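Long-range contacts in gdp-l-fucose synthetase (Naegleria fowleri, PDB 6AQZ), which binds NADP and probably catalyses the NADPH-dependent epimerisation and reduction that yields GDP-L-fucose: residues T124-T130 against F185-T191; L146-P151 against R163-M167. Numbering follows the deposited sequence.

Contact 1 (T124-T130 against F185-T191); sequences TISCLST and FTSVIPT. With NAP (NADP nicotinamide-adenine-dinucleotide phosphate), chain G.
Strands 124-127 and 185-190 run parallel, with a 33° angle between their short axes and a closest approach of 4.4 Å. Thr124 pairs with Phe185, Ile125 with Thr186, Ser126 with Ser187 and Cys127 with Val188. Four backbone hydrogen bonds form the ladder: Thr186 N to Thr124 O (3.0 Å), Ser126 N to Thr186 O (3.1 Å), Val188 N to Ser126 O (3.0 Å) and Leu128 N to Val188 O (2.8 Å). A water bridges Ser126 OG (2.7 Å) and Thr186 O (2.8 Å). On the sheet face of Ile125, Ile125 CG2 packs on Val188 CG1 at 4.0 Å. Cys127, in the t rotamer, puts SG 3.5 Å from Pro190 CG. Leu128 CB lies 4.1 Å from Ile189 CG1. At and beyond the last rung, the C-terminal ends meet NADP: Leu128 O is 3.1 Å from NAP C6N, and Thr191 O is 3.1 Å from NAP C4N. Hydrogen bonds to the cofactor come from, among others, Tyr158 and Lys162. Cofactor binding at the C-terminal ends of parallel strands is the hallmark of the Rossmann fold.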
loop_
_atom_site.group_PDB
_atom_site.type_symbol
_atom_site.label_atom_id
_atom_site.label_comp_id
_atom_site.label_asym_id
_atom_site.label_seq_id
_atom_site.Cartn_x
_atom_site.Cartn_y
_atom_site.Cartn_z
ATOM N N THR A 124 -8.425 -19.030 -1.913
ATOM C CA THR A 124 -7.477 -18.371 -2.802
ATOM C C THR A 124 -6.144 -18.276 -2.079
ATOM O O THR A 124 -6.097 -17.855 -0.922
ATOM C CB THR A 124 -7.995 -16.980 -3.221
ATOM O OG1 THR A 124 -9.144 -17.151 -4.050
ATOM C CG2 THR A 124 -6.930 -16.148 -3.969
ATOM N N ILE A 125 -5.075 -18.724 -2.728
ATOM C CA ILE A 125 -3.747 -18.653 -2.143
ATOM C C ILE A 125 -2.907 -17.774 -3.038
ATOM O O ILE A 125 -2.700 -18.099 -4.213
ATOM C CB ILE A 125 -3.100 -20.030 -1.988
ATOM C CG1 ILE A 125 -3.989 -20.911 -1.150
ATOM C CG2 ILE A 125 -1.781 -19.891 -1.255
ATOM C CD1 ILE A 125 -3.357 -22.213 -0.857
ATOM N N SER A 126 -2.424 -16.673 -2.488
ATOM C CA SER A 126 -1.589 -15.737 -3.211
ATOM C C SER A 126 -0.163 -15.900 -2.716
ATOM O O SER A 126 0.099 -16.591 -1.731
ATOM C CB SER A 126 -2.098 -14.311 -3.009
ATOM O OG SER A 126 -3.391 -14.179 -3.569
ATOM N N CYS A 127 0.756 -15.214 -3.368
ATOM C CA CYS A 127 2.168 -15.453 -3.138
ATOM C C CYS A 127 2.866 -14.146 -2.779
ATOM O O CYS A 127 2.771 -13.171 -3.525
ATOM C CB CYS A 127 2.774 -16.108 -4.386
ATOM S SG CYS A 127 4.326 -16.829 -4.095
ATOM N N LEU A 128 3.544 -14.118 -1.631
ATOM C CA LEU A 128 4.402 -13.017 -1.217
ATOM C C LEU A 128 5.862 -13.410 -1.456
ATOM O O LEU A 128 6.155 -14.291 -2.266
ATOM C CB LEU A 128 4.170 -12.642 0.254
ATOM C CG LEU A 128 2.729 -12.502 0.732
ATOM C CD1 LEU A 128 2.658 -12.010 2.185
ATOM C CD2 LEU A 128 1.905 -11.656 -0.177
ATOM N N SER A 129 6.785 -12.774 -0.744
ATOM C CA SER A 129 8.206 -13.033 -0.927
ATOM C C SER A 129 8.954 -12.555 0.311
ATOM O O SER A 129 8.521 -11.604 0.979
ATOM C CB SER A 129 8.726 -12.332 -2.189
ATOM O OG SER A 129 9.691 -11.355 -1.879
ATOM N N THR A 130 10.059 -13.244 0.644
ATOM C CA THR A 130 10.791 -12.850 1.843
ATOM C C THR A 130 11.539 -11.529 1.685
ATOM O O THR A 130 12.068 -11.024 2.679
ATOM C CB THR A 130 11.788 -13.920 2.307
ATOM O OG1 THR A 130 12.841 -14.066 1.351
ATOM C CG2 THR A 130 11.104 -15.245 2.529
ATOM N N PHE A 185 -9.087 -16.382 2.020
ATOM C CA PHE A 185 -7.928 -15.792 1.359
ATOM C C PHE A 185 -6.737 -15.978 2.276
ATOM O O PHE A 185 -6.789 -15.592 3.448
ATOM C CB PHE A 185 -8.149 -14.296 1.065
ATOM C CG PHE A 185 -9.177 -14.032 0.002
ATOM C CD1 PHE A 185 -10.521 -14.069 0.298
ATOM C CD2 PHE A 185 -8.791 -13.729 -1.294
ATOM C CE1 PHE A 185 -11.458 -13.846 -0.674
ATOM C CE2 PHE A 185 -9.730 -13.491 -2.282
ATOM C CZ PHE A 185 -11.053 -13.543 -1.985
ATOM N N THR A 186 -5.674 -16.579 1.766
ATOM C CA THR A 186 -4.437 -16.651 2.531
ATOM C C THR A 186 -3.268 -16.554 1.546
ATOM O O THR A 186 -3.452 -16.250 0.364
ATOM C CB THR A 186 -4.408 -17.906 3.402
ATOM O OG1 THR A 186 -3.238 -17.873 4.221
ATOM C CG2 THR A 186 -4.412 -19.169 2.549
ATOM N N SER A 187 -2.048 -16.765 2.037
ATOM C CA SER A 187 -0.890 -16.553 1.193
ATOM C C SER A 187 0.278 -17.354 1.728
ATOM O O SER A 187 0.300 -17.744 2.892
ATOM C CB SER A 187 -0.512 -15.081 1.138
ATOM O OG SER A 187 -0.051 -14.720 2.415
ATOM N N VAL A 188 1.264 -17.552 0.866
ATOM C CA VAL A 188 2.510 -18.214 1.216
ATOM C C VAL A 188 3.647 -17.258 0.940
ATOM O O VAL A 188 3.540 -16.365 0.092
ATOM C CB VAL A 188 2.743 -19.529 0.425
ATOM C CG1 VAL A 188 1.641 -20.499 0.668
ATOM C CG2 VAL A 188 2.920 -19.229 -1.078
ATOM N N ILE A 189 4.749 -17.456 1.645
ATOM C CA ILE A 189 5.919 -16.608 1.445
ATOM C C ILE A 189 7.084 -17.520 1.090
ATOM O O ILE A 189 7.785 -18.011 1.989
ATOM C CB ILE A 189 6.255 -15.780 2.689
ATOM C CG1 ILE A 189 5.002 -15.169 3.317
ATOM C CG2 ILE A 189 7.252 -14.704 2.331
ATOM C CD1 ILE A 189 5.351 -14.287 4.454
ATOM N N PRO A 190 7.307 -17.808 -0.184
ATOM C CA PRO A 190 8.441 -18.654 -0.546
ATOM C C PRO A 190 9.731 -17.858 -0.464
ATOM O O PRO A 190 9.754 -16.634 -0.589
ATOM C CB PRO A 190 8.120 -19.103 -1.977
ATOM C CG PRO A 190 7.218 -18.048 -2.512
ATOM C CD PRO A 190 6.466 -17.464 -1.344
ATOM N N THR A 191 10.794 -18.574 -0.172
ATOM C CA THR A 191 12.147 -18.044 -0.181
ATOM C C THR A 191 12.690 -18.119 -1.616
ATOM O O THR A 191 11.919 -18.127 -2.580
ATOM C CB THR A 191 13.005 -18.842 0.806
ATOM O OG1 THR A 191 14.167 -18.091 1.155
ATOM C CG2 THR A 191 13.402 -20.244 0.215
HETATM P PA NAP G . 7.978 -16.032 -13.178
HETATM O O1A NAP G . 8.592 -14.741 -13.628
HETATM O O2A NAP G . 8.706 -17.343 -13.322
HETATM O O5B NAP G . 6.488 -16.249 -13.858
HETATM C C5B NAP G . 5.680 -15.219 -13.407
HETATM C C4B NAP G . 4.266 -15.482 -13.992
HETATM O O4B NAP G . 3.454 -14.281 -13.959
HETATM C C3B NAP G . 4.335 -16.013 -15.482
HETATM O O3B NAP G . 3.335 -16.972 -15.692
HETATM C C2B NAP G . 3.896 -14.771 -16.270
HETATM O O2B NAP G . 3.202 -15.044 -17.377
HETATM C C1B NAP G . 2.826 -14.222 -15.233
HETATM N N9A NAP G . 2.449 -12.843 -15.520
HETATM C C8A NAP G . 3.227 -11.713 -15.372
HETATM N N7A NAP G . 2.583 -10.575 -15.719
HETATM C C5A NAP G . 1.330 -11.006 -16.124
HETATM C C6A NAP G . 0.226 -10.303 -16.597
HETATM N N6A NAP G . 0.275 -8.914 -16.716
HETATM N N1A NAP G . -0.927 -10.941 -16.916
HETATM C C2A NAP G . -0.887 -12.297 -16.752
HETATM N N3A NAP G . 0.101 -13.110 -16.322
HETATM C C4A NAP G . 1.220 -12.418 -16.000
HETATM O O3 NAP G . 7.725 -15.659 -11.571
HETATM P PN NAP G . 7.852 -16.911 -10.596
HETATM O O1N NAP G . 6.977 -18.050 -10.958
HETATM O O2N NAP G . 9.246 -17.094 -10.039
HETATM O O5D NAP G . 7.069 -16.343 -9.138
HETATM C C5D NAP G . 5.700 -16.347 -9.227
HETATM C C4D NAP G . 5.246 -15.920 -7.849
HETATM O O4D NAP G . 6.199 -16.429 -6.899
HETATM C C3D NAP G . 5.342 -14.322 -7.771
HETATM O O3D NAP G . 4.239 -13.828 -7.093
HETATM C C2D NAP G . 6.656 -14.090 -6.993
HETATM O O2D NAP G . 6.635 -12.997 -6.161
HETATM C C1D NAP G . 6.681 -15.360 -6.093
HETATM N N1N NAP G . 8.063 -15.609 -5.590
HETATM C C2N NAP G . 9.080 -16.102 -6.411
HETATM C C3N NAP G . 10.353 -16.284 -5.913
HETATM C C7N NAP G . 11.434 -16.801 -6.812
HETATM O O7N NAP G . 12.619 -16.900 -6.451
HETATM N N7N NAP G . 11.110 -17.182 -8.119
HETATM C C4N NAP G . 10.711 -15.969 -4.511
HETATM C C5N NAP G . 9.566 -15.433 -3.713
HETATM C C6N NAP G . 8.348 -15.284 -4.239
HETATM P P2B NAP G . 4.176 -15.259 -18.941
HETATM O O1X NAP G . 4.891 -16.533 -18.609
HETATM O O2X NAP G . 3.027 -15.352 -19.946
HETATM O O3X NAP G . 4.979 -13.992 -18.922
HETATM O O HOH W 1 -4.892 -14.451 -1.312
#

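Contact 2 (L146-P151 against R163-M167); sequences LHEGPP and RMLDM
Segment 146-151 is an irregular loop against one helical turn, 163-167. Gly149 has a positive phi (124°), and Glu148 centres an inverse gamma turn. Arg163 starts the helical segment. Its extended side chain (chi1 m, chi2 and chi3 t) reaches Gly149 O from both NH1 (2.8 Å) and NH2 (2.9 Å). Pro151 CD lies over one guanidinium face, 3.6 Å from Arg163 NH2. Leu146 O lies over the opposite face, 3.1 Å from Arg163 CZ. A water joins Arg163 NH1 (3.1 Å) to His147 ND1 (2.8 Å). Met164 touches Trp102 of its own chain and Trp102 of the second subunit. Leu165 packs on Leu113. Asp166 (chi1 t) accepts a hydrogen bond at OD2 from His147 NE2 (2.8 Å), a His-carboxylate pair. The same carboxylate forms a salt bridge with Arg170. Met167 closes the segment with SD 4.2 Å from the His147 ring centroid, an oblique sulfur-aromatic contact. Helix 156-179 thus packs against the loop that precedes it, helix 98-118 and the second subunit.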
loop_
_atom_site.group_PDB
_atom_site.type_symbol
_atom_site.label_atom_id
_atom_site.label_comp_id
_atom_site.label_asym_id
_atom_site.label_seq_id
_atom_site.Cartn_x
_atom_site.Cartn_y
_atom_site.Cartn_z
ATOM N N LEU A 146 5.750 -8.965 9.062
ATOM C CA LEU A 146 5.572 -8.465 7.700
ATOM C C LEU A 146 5.360 -6.944 7.613
ATOM O O LEU A 146 5.943 -6.291 6.737
ATOM C CB LEU A 146 4.403 -9.212 7.057
ATOM C CG LEU A 146 4.014 -8.773 5.654
ATOM C CD1 LEU A 146 5.187 -8.952 4.670
ATOM C CD2 LEU A 146 2.826 -9.584 5.194
ATOM N N HIS A 147 4.533 -6.354 8.492
ATOM C CA HIS A 147 4.177 -4.935 8.362
ATOM C C HIS A 147 4.836 -4.055 9.414
ATOM O O HIS A 147 4.463 -2.887 9.558
ATOM C CB HIS A 147 2.658 -4.749 8.439
ATOM C CG HIS A 147 1.900 -5.540 7.422
ATOM N ND1 HIS A 147 1.761 -5.135 6.110
ATOM C CD2 HIS A 147 1.227 -6.709 7.526
ATOM C CE1 HIS A 147 1.053 -6.031 5.444
ATOM N NE2 HIS A 147 0.720 -6.999 6.277
ATOM N N GLU A 148 5.819 -4.572 10.140
ATOM C CA GLU A 148 6.406 -3.850 11.269
ATOM C C GLU A 148 7.546 -2.947 10.788
ATOM O O GLU A 148 8.690 -3.050 11.231
ATOM C CB GLU A 148 6.903 -4.837 12.315
ATOM C CG GLU A 148 5.783 -5.711 12.901
ATOM C CD GLU A 148 4.669 -4.919 13.576
ATOM O OE1 GLU A 148 4.958 -3.920 14.266
ATOM O OE2 GLU A 148 3.489 -5.288 13.385
ATOM N N GLY A 149 7.225 -2.054 9.854
ATOM C CA GLY A 149 8.212 -1.120 9.366
ATOM C C GLY A 149 8.409 -1.165 7.863
ATOM O O GLY A 149 7.981 -2.095 7.172
ATOM N N PRO A 150 9.073 -0.144 7.329
ATOM C CA PRO A 150 9.161 -0.016 5.881
ATOM C C PRO A 150 10.123 -1.040 5.299
ATOM O O PRO A 150 11.115 -1.418 5.945
ATOM C CB PRO A 150 9.686 1.416 5.685
ATOM C CG PRO A 150 10.450 1.691 6.923
ATOM C CD PRO A 150 9.740 0.961 8.031
ATOM N N PRO A 151 9.873 -1.507 4.093
ATOM C CA PRO A 151 10.820 -2.444 3.460
ATOM C C PRO A 151 12.084 -1.745 2.989
ATOM O O PRO A 151 12.205 -0.522 3.111
ATOM C CB PRO A 151 10.013 -3.019 2.289
ATOM C CG PRO A 151 9.089 -1.883 1.908
ATOM C CD PRO A 151 8.727 -1.193 3.222
ATOM N N ARG A 163 2.710 -6.425 0.217
ATOM C CA ARG A 163 2.056 -6.158 1.498
ATOM C C ARG A 163 0.566 -5.873 1.337
ATOM O O ARG A 163 -0.251 -6.343 2.144
ATOM C CB ARG A 163 2.740 -4.989 2.215
ATOM C CG ARG A 163 4.168 -5.308 2.550
ATOM C CD ARG A 163 4.659 -4.320 3.504
ATOM N NE ARG A 163 6.040 -4.555 3.880
ATOM C CZ ARG A 163 6.629 -3.903 4.871
ATOM N NH1 ARG A 163 5.910 -3.019 5.565
ATOM N NH2 ARG A 163 7.903 -4.137 5.170
ATOM N N MET A 164 0.198 -5.073 0.329
ATOM C CA MET A 164 -1.206 -4.742 0.112
ATOM C C MET A 164 -2.001 -5.910 -0.481
ATOM O O MET A 164 -3.227 -5.945 -0.332
ATOM C CB MET A 164 -1.288 -3.489 -0.765
ATOM C CG MET A 164 -0.699 -2.224 -0.086
ATOM S SD MET A 164 -1.396 -1.940 1.589
ATOM C CE MET A 164 -0.020 -2.368 2.653
ATOM N N LEU A 165 -1.327 -6.884 -1.109
ATOM C CA LEU A 165 -1.981 -8.137 -1.485
ATOM C C LEU A 165 -2.373 -8.935 -0.243
ATOM O O LEU A 165 -3.483 -9.478 -0.165
ATOM C CB LEU A 165 -1.067 -8.949 -2.422
ATOM C CG LEU A 165 -1.272 -10.449 -2.738
ATOM C CD1 LEU A 165 -2.652 -10.716 -3.319
ATOM C CD2 LEU A 165 -0.192 -10.942 -3.752
ATOM N N ASP A 166 -1.472 -8.999 0.736
ATOM C CA ASP A 166 -1.792 -9.619 2.008
ATOM C C ASP A 166 -2.950 -8.897 2.693
ATOM O O ASP A 166 -3.901 -9.546 3.165
ATOM C CB ASP A 166 -0.551 -9.642 2.902
ATOM C CG ASP A 166 -0.886 -10.017 4.355
ATOM O OD1 ASP A 166 -1.355 -11.145 4.581
ATOM O OD2 ASP A 166 -0.671 -9.191 5.274
ATOM N N MET A 167 -2.898 -7.548 2.751
ATOM C CA MET A 167 -3.972 -6.802 3.426
ATOM C C MET A 167 -5.295 -6.975 2.699
ATOM O O MET A 167 -6.324 -7.221 3.331
ATOM C CB MET A 167 -3.661 -5.306 3.551
ATOM C CG MET A 167 -2.565 -4.930 4.543
ATOM S SD MET A 167 -2.813 -5.650 6.191
ATOM C CE MET A 167 -4.431 -5.008 6.657
HETATM O O HOH W 2 2.876 -2.628 5.377
#

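Overall arrangement
From the N terminus the chain first builds strands 26-30, 52-55 and 80-83, and then reaches strand 123-127, half of contact 1. It then runs through the loop holding 146-151 and enters helix 156-179, where contact 2 closes a short loop. The chain next returns to the sheet in strand 184-194, completing contact 1. Contact 2 is therefore nested inside the larger loop that contact 1 closes. Strand, helix and parallel neighbouring strand together form a beta-alpha-beta unit. The centres of the two contacts lie about 12 Å apart, and their side chains touch. Leu165 CD1 is 3.5 Å from Ser126 OG, and Leu146 CD2 is 3.9 Å from Leu128 CD1. The helix thus packs on the sheet through Leu165, and loop 146-151 meets the chain just past strand 123-127.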